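Local atomic coordinates of 5-formyltetrahydrofolate cyclo-ligase family protein (PDB entry 2JCB), a protein that probably catalyses the ATP-dependent, magnesium-requiring cyclisation of 5-formyltetrahydrofolate to 5,10-methenyltetrahydrofolate in folate metabolism. Residues Arg31-Thr34 / Leu35-Ile39. Sequence-based numbering, arbitrary orientation.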
ATOM      1  N   ARG A  31     -12.065  -8.949  13.645  1.00 24.58           N
ATOM      2  CA  ARG A  31     -12.001  -8.937  12.162  1.00 24.88           C
ATOM      3  C   ARG A  31     -10.668  -8.358  11.652  1.00 25.41           C
ATOM      4  O   ARG A  31      -9.990  -8.935  10.801  1.00 26.11           O
ATOM      5  CB  ARG A  31     -13.186  -8.154  11.563  1.00 26.06           C
ATOM      6  CG  ARG A  31     -14.518  -8.865  11.524  1.00 26.90           C
ATOM      7  CD  ARG A  31     -14.543 -10.044  10.553  1.00 29.78           C
ATOM      8  NE  ARG A  31     -14.009 -11.245  11.204  1.00 30.12           N
ATOM      9  CZ  ARG A  31     -13.805 -12.419  10.606  1.00 32.53           C
ATOM     10  NH1 ARG A  31     -13.306 -13.444  11.304  1.00 30.61           N
ATOM     11  NH2 ARG A  31     -14.109 -12.574   9.323  1.00 30.75           N
ATOM     12  N   TYR A  32     -10.271  -7.196  12.163  1.00 25.29           N
ATOM     13  CA  TYR A  32      -8.926  -6.655  11.850  1.00 26.04           C
ATOM     14  C   TYR A  32      -7.828  -7.686  12.032  1.00 27.12           C
ATOM     15  O   TYR A  32      -6.995  -7.848  11.129  1.00 26.78           O
ATOM     16  CB  TYR A  32      -8.681  -5.422  12.741  1.00 27.17           C
ATOM     17  CG  TYR A  32      -7.300  -4.911  12.680  1.00 26.90           C
ATOM     18  CD1 TYR A  32      -6.860  -4.147  11.599  1.00 29.13           C
ATOM     19  CD2 TYR A  32      -6.437  -5.145  13.747  1.00 30.48           C
ATOM     20  CE1 TYR A  32      -5.552  -3.702  11.554  1.00 25.71           C
ATOM     21  CE2 TYR A  32      -5.143  -4.706  13.712  1.00 31.11           C
ATOM     22  CZ  TYR A  32      -4.716  -3.966  12.626  1.00 26.08           C
ATOM     23  OH  TYR A  32      -3.435  -3.544  12.682  1.00 31.66           O
ATOM     24  N   THR A  33      -7.806  -8.355  13.189  1.00 26.77           N
ATOM     25  CA  THR A  33      -6.715  -9.263  13.524  1.00 27.22           C
ATOM     26  C   THR A  33      -6.765 -10.493  12.613  1.00 26.98           C
ATOM     27  O   THR A  33      -5.763 -10.835  11.987  1.00 28.86           O
ATOM     28  CB  THR A  33      -6.758  -9.677  14.976  1.00 28.20           C
ATOM     29  OG1 THR A  33      -6.661  -8.521  15.824  1.00 29.65           O
ATOM     30  CG2 THR A  33      -5.644 -10.684  15.323  1.00 28.52           C
ATOM     31  N   THR A  34      -7.923 -11.148  12.568  1.00 27.05           N
ATOM     32  CA  THR A  34      -8.073 -12.404  11.780  1.00 26.99           C
ATOM     33  C   THR A  34      -7.845 -12.198  10.279  1.00 27.78           C
ATOM     34  O   THR A  34      -7.024 -12.908   9.657  1.00 28.31           O
ATOM     35  CB  THR A  34      -9.467 -13.050  12.037  1.00 25.20           C
ATOM     36  OG1 THR A  34      -9.651 -13.275  13.437  1.00 24.98           O
ATOM     37  CG2 THR A  34      -9.582 -14.406  11.327  1.00 25.63           C
ATOM     38  N   LEU A  35      -8.499 -11.183   9.712  1.00 27.53           N
ATOM     39  CA  LEU A  35      -8.394 -10.881   8.276  1.00 27.67           C
ATOM     40  C   LEU A  35      -6.953 -10.446   7.944  1.00 28.23           C
ATOM     41  O   LEU A  35      -6.381 -10.869   6.931  1.00 28.65           O
ATOM     42  CB  LEU A  35      -9.421  -9.824   7.848  1.00 29.50           C
ATOM     43  CG  LEU A  35     -10.922 -10.117   7.855  1.00 32.01           C
ATOM     44  CD1 LEU A  35     -11.750  -8.924   7.454  1.00 32.82           C
ATOM     45  CD2 LEU A  35     -11.280 -11.281   6.961  1.00 36.92           C
ATOM     46  N   SER A  36      -6.343  -9.633   8.810  1.00 27.13           N
ATOM     47  CA  SER A  36      -4.959  -9.196   8.511  1.00 29.48           C
ATOM     48  C   SER A  36      -4.036 -10.414   8.469  1.00 30.71           C
ATOM     49  O   SER A  36      -3.170 -10.493   7.594  1.00 30.74           O
ATOM     50  CB  SER A  36      -4.407  -8.220   9.551  1.00 29.58           C
ATOM     51  OG  SER A  36      -4.943  -6.929   9.307  1.00 31.56           O
ATOM     52  N   GLU A  37      -4.243 -11.325   9.422  1.00 30.56           N
ATOM     53  CA  GLU A  37      -3.490 -12.593   9.510  1.00 32.56           C
ATOM     54  C   GLU A  37      -3.658 -13.444   8.235  1.00 31.41           C
ATOM     55  O   GLU A  37      -2.655 -13.965   7.702  1.00 30.66           O
ATOM     56  CB  GLU A  37      -3.963 -13.385  10.739  1.00 31.61           C
ATOM     57  CG  GLU A  37      -3.120 -13.042  11.963  1.00 35.72           C
ATOM     58  CD  GLU A  37      -3.749 -13.379  13.361  1.00 38.22           C
ATOM     59  OE1 GLU A  37      -4.755 -14.157  13.460  1.00 44.05           O
ATOM     60  OE2 GLU A  37      -3.190 -12.846  14.370  1.00 42.96           O
ATOM     61  N   GLN A  38      -4.915 -13.590   7.789  1.00 29.33           N
ATOM     62  CA  GLN A  38      -5.221 -14.407   6.586  1.00 29.73           C
ATOM     63  C   GLN A  38      -4.564 -13.823   5.344  1.00 29.40           C
ATOM     64  O   GLN A  38      -4.002 -14.549   4.519  1.00 28.75           O
ATOM     65  CB  GLN A  38      -6.729 -14.552   6.377  1.00 29.98           C
ATOM     66  CG  GLN A  38      -7.320 -15.399   7.468  1.00 32.85           C
ATOM     67  CD  GLN A  38      -8.830 -15.541   7.373  1.00 33.71           C
ATOM     68  OE1 GLN A  38      -9.461 -14.994   6.474  1.00 39.15           O
ATOM     69  NE2 GLN A  38      -9.420 -16.275   8.333  1.00 37.40           N
ATOM     70  N   ILE A  39      -4.613 -12.488   5.214  1.00 26.77           N
ATOM     71  CA  ILE A  39      -4.200 -11.811   4.006  1.00 26.80           C
ATOM     72  C   ILE A  39      -2.706 -11.986   3.920  1.00 26.49           C
ATOM     73  O   ILE A  39      -2.191 -12.327   2.829  1.00 28.78           O
ATOM     74  CB  ILE A  39      -4.580 -10.370   4.038  1.00 26.02           C
ATOM     75  CG1 ILE A  39      -6.104 -10.270   3.763  1.00 26.17           C
ATOM     76  CG2 ILE A  39      -3.807  -9.562   3.041  1.00 27.26           C
ATOM     77  CD1 ILE A  39      -6.761  -8.917   4.147  1.00 30.55           C
TER
HETATM   78  O   HOH W   1      -6.265 -15.539  11.004  1.00 38.16           O
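Ser36 folds its hydroxyl back onto the preceding turn, where OG donates to Tyr32 O at 2.9 Å. With OG set beside its own backbone N (chi1 -78°), the side chain reaches the carbonyl that Ser36 N also uses, and the two donors arrive from opposite faces of the carbonyl plane. The same OG lies over one face of the Tyr32 ring, displaced toward the rim and 4.0 Å from CE1. One residue further along, the side chains of Thr33 and Glu37 lie side by side, with Thr33 CG2 3.4 Å from Glu37 OE2, while CG2 of Thr34 meets Gln38 NE2 at 3.5 Å. Each is an i to i+4 pair of the alpha-helix 29-44, whose backbone ladder includes Gln38 N to Thr34 O at 2.9 Å. A water donates to both Thr34 O and Glu37 OE1, tying the acid to the backbone. On another side, Leu35 CG sits over a face of the Arg31 guanidinium; the Arg31 chain bends at chi2 and chi3, bringing Arg31 NH2 to 3.9 Å from Leu35 CD2. Farther out, Thr33 OG1 is hydrogen-bonded to Lys29 O and Thr34 OG1 to Glu30 OE2, and Ser36 OG is also hydrogen-bonded to Asn66 N, joining this helix to a loop that Tyr32 touches as well.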